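Local coordinates for putative integron gene cassette protein (Uncultured bacterium, PDB 3FUY) that is of unknown function but, as the product of a mobile integron gene cassette, folds into a mixed beta-sheet with helices and associates with other copies of itself, at residues I50-F55 with D100-Y105; V111-G116 with T126-A131. All blocks are in the same frame, centred on the assembly; numbering follows the deposited sequence.

Contact 1: residues I50-F55 with D100-Y105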
loop_
_atom_site.group_PDB
_atom_site.type_symbol
_atom_site.label_atom_id
_atom_site.label_comp_id
_atom_site.label_asym_id
_atom_site.label_seq_id
_atom_site.Cartn_x
_atom_site.Cartn_y
_atom_site.Cartn_z
ATOM N N ILE B 50 3.294 5.506 -13.539
ATOM C CA ILE B 50 2.887 5.561 -14.927
ATOM C C ILE B 50 2.441 7.009 -15.179
ATOM O O ILE B 50 1.254 7.307 -15.270
ATOM C CB ILE B 50 1.765 4.563 -15.228
ATOM C CG1 ILE B 50 2.015 3.209 -14.530
ATOM C CG2 ILE B 50 1.593 4.402 -16.726
ATOM C CD1 ILE B 50 3.359 2.532 -14.902
ATOM N N GLY B 51 3.421 7.895 -15.264
ATOM C CA GLY B 51 3.203 9.327 -15.145
ATOM C C GLY B 51 2.409 9.979 -16.262
ATOM O O GLY B 51 1.452 10.715 -16.008
ATOM N N ARG B 52 2.786 9.709 -17.503
ATOM C CA ARG B 52 2.196 10.451 -18.618
ATOM C C ARG B 52 0.729 10.109 -18.864
ATOM O O ARG B 52 -0.105 11.005 -19.003
ATOM C CB ARG B 52 3.005 10.266 -19.901
ATOM C CG ARG B 52 2.684 11.333 -20.964
ATOM C CD ARG B 52 3.677 11.301 -22.123
ATOM N NE ARG B 52 3.254 12.140 -23.255
ATOM C CZ ARG B 52 3.741 12.021 -24.488
ATOM N NH1 ARG B 52 4.664 11.107 -24.749
ATOM N NH2 ARG B 52 3.301 12.815 -25.463
ATOM N N THR B 53 0.418 8.819 -18.910
ATOM C CA THR B 53 -0.929 8.365 -19.227
ATOM C C THR B 53 -1.818 8.167 -18.005
ATOM O O THR B 53 -3.050 8.199 -18.114
ATOM C CB THR B 53 -0.882 7.015 -19.914
ATOM O OG1 THR B 53 -0.242 6.080 -19.036
ATOM C CG2 THR B 53 -0.115 7.104 -21.247
ATOM N N GLY B 54 -1.191 7.914 -16.858
ATOM C CA GLY B 54 -1.906 7.551 -15.651
ATOM C C GLY B 54 -2.556 6.191 -15.787
ATOM O O GLY B 54 -3.515 5.890 -15.088
ATOM N N PHE B 55 -2.044 5.370 -16.697
ATOM C CA PHE B 55 -2.604 4.046 -16.919
ATOM C C PHE B 55 -2.172 3.141 -15.753
ATOM O O PHE B 55 -1.137 3.386 -15.136
ATOM C CB PHE B 55 -2.132 3.440 -18.240
ATOM C CG PHE B 55 -2.640 4.159 -19.481
ATOM C CD1 PHE B 55 -3.643 5.100 -19.402
ATOM C CD2 PHE B 55 -2.131 3.837 -20.728
ATOM C CE1 PHE B 55 -4.114 5.744 -20.551
ATOM C CE2 PHE B 55 -2.589 4.472 -21.880
ATOM C CZ PHE B 55 -3.582 5.429 -21.787
ATOM N N ASP B 100 6.483 6.233 -19.445
ATOM C CA ASP B 100 5.633 6.884 -20.440
ATOM C C ASP B 100 5.216 5.848 -21.464
ATOM O O ASP B 100 6.005 5.469 -22.334
ATOM C CB ASP B 100 6.421 7.999 -21.138
ATOM C CG ASP B 100 5.692 8.594 -22.346
ATOM O OD1 ASP B 100 4.635 8.083 -22.780
ATOM O OD2 ASP B 100 6.209 9.595 -22.877
ATOM N N ASP B 101 3.978 5.387 -21.366
ATOM C CA ASP B 101 3.464 4.389 -22.296
ATOM C C ASP B 101 2.375 4.949 -23.223
ATOM O O ASP B 101 1.491 4.220 -23.669
ATOM C CB ASP B 101 2.953 3.152 -21.545
ATOM C CG ASP B 101 1.892 3.479 -20.496
ATOM O OD1 ASP B 101 1.680 4.677 -20.171
ATOM O OD2 ASP B 101 1.286 2.512 -19.972
ATOM N N LYS B 102 2.445 6.242 -23.516
ATOM C CA LYS B 102 1.396 6.862 -24.325
ATOM C C LYS B 102 1.479 6.428 -25.785
ATOM O O LYS B 102 0.593 5.723 -26.276
ATOM C CB LYS B 102 1.413 8.379 -24.190
ATOM C CG LYS B 102 0.290 9.070 -24.960
ATOM C CD LYS B 102 0.211 10.542 -24.584
ATOM C CE LYS B 102 -1.058 11.176 -25.123
ATOM N NZ LYS B 102 -1.183 12.580 -24.655
ATOM N N HIS B 103 2.549 6.825 -26.470
ATOM C CA HIS B 103 2.739 6.422 -27.864
ATOM C C HIS B 103 3.721 5.267 -28.002
ATOM O O HIS B 103 3.378 4.225 -28.546
ATOM C CB HIS B 103 3.156 7.612 -28.731
ATOM C CG HIS B 103 2.193 8.755 -28.672
ATOM N ND1 HIS B 103 0.862 8.621 -29.003
ATOM C CD2 HIS B 103 2.367 10.049 -28.315
ATOM C CE1 HIS B 103 0.256 9.784 -28.850
ATOM N NE2 HIS B 103 1.148 10.668 -28.438
ATOM N N THR B 104 4.943 5.452 -27.518
ATOM C CA THR B 104 5.885 4.344 -27.437
ATOM C C THR B 104 6.192 4.057 -25.976
ATOM O O THR B 104 5.793 4.812 -25.083
ATOM C CB THR B 104 7.204 4.676 -28.107
ATOM O OG1 THR B 104 7.644 5.958 -27.636
ATOM C CG2 THR B 104 7.042 4.699 -29.624
ATOM N N TYR B 105 6.922 2.976 -25.748
ATOM C CA TYR B 105 7.287 2.561 -24.400
ATOM C C TYR B 105 8.614 3.189 -23.964
ATOM O O TYR B 105 9.680 2.832 -24.458
ATOM C CB TYR B 105 7.337 1.033 -24.347
ATOM C CG TYR B 105 7.152 0.412 -22.981
ATOM C CD1 TYR B 105 6.077 0.768 -22.159
ATOM C CD2 TYR B 105 8.030 -0.553 -22.529
ATOM C CE1 TYR B 105 5.897 0.172 -20.912
ATOM C CE2 TYR B 105 7.861 -1.158 -21.295
ATOM C CZ TYR B 105 6.797 -0.786 -20.488
ATOM O OH TYR B 105 6.654 -1.393 -19.262
HETATM O O HOH W 1 2.729 7.033 -18.856
#

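Contact 2: residues V111-G116 with T126-A131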
loop_
_atom_site.group_PDB
_atom_site.type_symbol
_atom_site.label_atom_id
_atom_site.label_comp_id
_atom_site.label_asym_id
_atom_site.label_seq_id
_atom_site.Cartn_x
_atom_site.Cartn_y
_atom_site.Cartn_z
ATOM N N VAL B 111 17.779 8.651 -10.229
ATOM C CA VAL B 111 18.780 8.067 -9.357
ATOM C C VAL B 111 19.406 9.199 -8.567
ATOM O O VAL B 111 19.398 10.342 -9.019
ATOM C CB VAL B 111 19.873 7.333 -10.162
ATOM C CG1 VAL B 111 19.249 6.274 -11.044
ATOM C CG2 VAL B 111 20.672 8.330 -11.039
ATOM N N ASP B 112 19.902 8.887 -7.375
ATOM C CA ASP B 112 20.678 9.829 -6.574
ATOM C C ASP B 112 22.119 9.345 -6.622
ATOM O O ASP B 112 22.368 8.142 -6.507
ATOM C CB ASP B 112 20.242 9.812 -5.093
ATOM C CG ASP B 112 18.967 10.612 -4.809
ATOM O OD1 ASP B 112 18.365 11.199 -5.730
ATOM O OD2 ASP B 112 18.557 10.647 -3.623
ATOM N N LEU B 113 23.064 10.267 -6.790
ATOM C CA LEU B 113 24.474 9.961 -6.577
ATOM C C LEU B 113 24.877 10.603 -5.255
ATOM O O LEU B 113 24.787 11.823 -5.096
ATOM C CB LEU B 113 25.364 10.505 -7.705
ATOM C CG LEU B 113 26.870 10.254 -7.539
ATOM C CD1 LEU B 113 27.234 8.822 -7.914
ATOM C CD2 LEU B 113 27.701 11.240 -8.368
ATOM N N ILE B 114 25.309 9.786 -4.306
ATOM C CA ILE B 114 25.696 10.300 -2.994
ATOM C C ILE B 114 27.201 10.193 -2.783
ATOM O O ILE B 114 27.746 9.094 -2.760
ATOM C CB ILE B 114 24.947 9.569 -1.848
ATOM C CG1 ILE B 114 23.440 9.545 -2.121
ATOM C CG2 ILE B 114 25.233 10.240 -0.512
ATOM C CD1 ILE B 114 22.642 8.674 -1.135
ATOM N N VAL B 115 27.872 11.340 -2.642
ATOM C CA VAL B 115 29.299 11.362 -2.329
ATOM C C VAL B 115 29.523 11.857 -0.904
ATOM O O VAL B 115 28.639 12.455 -0.301
ATOM C CB VAL B 115 30.119 12.236 -3.320
ATOM C CG1 VAL B 115 30.023 11.681 -4.732
ATOM C CG2 VAL B 115 29.649 13.678 -3.282
ATOM N N GLY B 116 30.705 11.593 -0.362
ATOM C CA GLY B 116 31.013 11.988 1.004
ATOM C C GLY B 116 31.230 13.489 1.105
ATOM O O GLY B 116 31.820 14.091 0.210
ATOM N N THR B 126 34.803 13.431 -10.953
ATOM C CA THR B 126 35.214 12.078 -11.313
ATOM C C THR B 126 34.142 11.022 -10.994
ATOM O O THR B 126 33.845 10.164 -11.821
ATOM C CB THR B 126 36.546 11.694 -10.625
ATOM O OG1 THR B 126 37.597 12.536 -11.117
ATOM C CG2 THR B 126 36.903 10.252 -10.916
ATOM N N ALA B 127 33.559 11.087 -9.799
ATOM C CA ALA B 127 32.508 10.143 -9.429
ATOM C C ALA B 127 31.278 10.303 -10.325
ATOM O O ALA B 127 30.665 9.319 -10.745
ATOM C CB ALA B 127 32.132 10.299 -7.958
ATOM N N GLU B 128 30.939 11.547 -10.631
ATOM C CA GLU B 128 29.792 11.858 -11.462
ATOM C C GLU B 128 29.920 11.293 -12.876
ATOM O O GLU B 128 28.961 10.759 -13.419
ATOM C CB GLU B 128 29.583 13.372 -11.517
ATOM C CG GLU B 128 29.106 13.949 -10.206
ATOM C CD GLU B 128 29.126 15.463 -10.180
ATOM O OE1 GLU B 128 28.834 16.084 -11.227
ATOM O OE2 GLU B 128 29.421 16.026 -9.100
ATOM N N GLU B 129 31.106 11.405 -13.462
ATOM C CA GLU B 129 31.313 10.932 -14.831
ATOM C C GLU B 129 31.365 9.418 -14.917
ATOM O O GLU B 129 30.814 8.829 -15.836
ATOM C CB GLU B 129 32.585 11.530 -15.434
ATOM C CG GLU B 129 32.480 13.024 -15.667
ATOM C CD GLU B 129 31.256 13.394 -16.481
ATOM O OE1 GLU B 129 31.175 12.975 -17.657
ATOM O OE2 GLU B 129 30.370 14.102 -15.945
ATOM N N LEU B 130 32.040 8.798 -13.957
ATOM C CA LEU B 130 32.118 7.349 -13.890
ATOM C C LEU B 130 30.726 6.757 -13.707
ATOM O O LEU B 130 30.329 5.851 -14.439
ATOM C CB LEU B 130 33.034 6.920 -12.752
ATOM C CG LEU B 130 33.283 5.418 -12.676
ATOM C CD1 LEU B 130 33.987 4.946 -13.943
ATOM C CD2 LEU B 130 34.083 5.070 -11.436
ATOM N N ALA B 131 29.983 7.296 -12.744
ATOM C CA ALA B 131 28.617 6.853 -12.482
ATOM C C ALA B 131 27.723 6.994 -13.720
ATOM O O ALA B 131 26.998 6.066 -14.073
ATOM C CB ALA B 131 28.022 7.601 -11.271
#

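Contact 1: residues I50-F55 with D100-Y105
Thr53 OG1 and Asp101 CG both sit between their own backbone N and carbonyl carbon (chi1 59° and 56°), which turns the hydroxyl and the carboxylate onto each other. Thr53 OG1 gives its proton to the syn lone pair of Asp101 OD1 at 2.6 Å. The same OG1 accepts from Phe55 N at 3.0 Å, closing an ST turn that sets the hydroxyl in place. Apolar groups border the Asp101 carboxylate: Ile50 CG2 is 3.5 Å from OD1 and Phe55 CD2 is 3.7 Å from OD2, while one face of the Phe55 ring carries Thr53 CB over its centre.

At the outer end of the contact, Arg52 is stretched out from CG to NE and brings NH1 within 2.9 Å of Asp100 OD2. This salt bridge lies in the guanidinium plane and uses the syn lone pair, yet the two planes stand 82° apart and only NH1 makes the bond. Asp100 OD1 meanwhile accepts from Lys102 N, an Asx turn. Lys102 lays CD over one face of the guanidinium, and its backbone CA packs tightly against Thr53 CG2 (3.4 Å). Water 1 joins the two loops at backbone level, accepting from Thr53 N and Asp101 N.

The loops follow the parallel strands 44-49 and 91-100. A second subunit abuts them, its Asp165 bonding His103 ND1 and its His168 meeting the Phe55 ring. Each aspartate thus ties the loops together, and Asp100 probably also offsets the positive charge where Arg52 NH2 comes within 4.6 Å of Lys102 NZ.

Contact 2: residues V111-G116 with T126-A131
Between Leu113 and Glu128 no flat face is engaged: the Glu128 carboxylate keeps beyond 4.5 Å of the strand segment, no aromatic ring belongs to either segment, and it is the aliphatic CG of Glu128 that does the touching. This is packing of helix on sheet within a beta-alpha-beta crossover, in which strand 106-116 leads through helix 121-138 to the neighbouring parallel strand 150-160. The short axes pass 9.7 Å apart, their directions 147° from parallel, so the helix runs back roughly against the strand.

Leu113 does most of the work. With CG anti to the backbone N (chi1 179°), the side chain reaches out to the helix and its two methyls part there. Leu113 CD2 lies 3.6 Å from Glu128 CG, the two side chains crossing at about a right angle; it also comes within 4.2 Å of the carbonyl carbon Ala127 C. CD1 heads for the next turn of the helix. The small Ala127 and Ala131 face the strand, which probably helps the helix backbone lie close to the sheet. Ile92 of strand 91-100 and Ile79 of helix 59-79 pack against Ala131, while Pro90 touches Leu113, Val115 and Ala127, so the contact sits in an apolar layer with no hydrogen bond across it. Two methyl pairs mark its ends: Val115 CG1 lies 4.1 Å from Ala127 CB, and Leu113 CD1 lies 3.7 Å from Ala131 CB.

How the contacts relate
Contact 1 closes before contact 2 opens, and strand 106-116 links them: it follows the loop that carries 100-105, and its final residues are 111-116. The contacts lie on opposite sides of the chain's centre, their own centres 29 Å apart and their nearest atoms about 15 Å apart. Both draw on the mixed sheet, contact 1 joining loops that leave strands 44-49 and 91-100, contact 2 seating helix 121-138 on strand 106-116. Their surroundings differ: a second subunit touches the polar loops of contact 1, whereas no other chain touches the apolar contact 2. One therefore belongs to the assembly interface, the other to the interior of the fold.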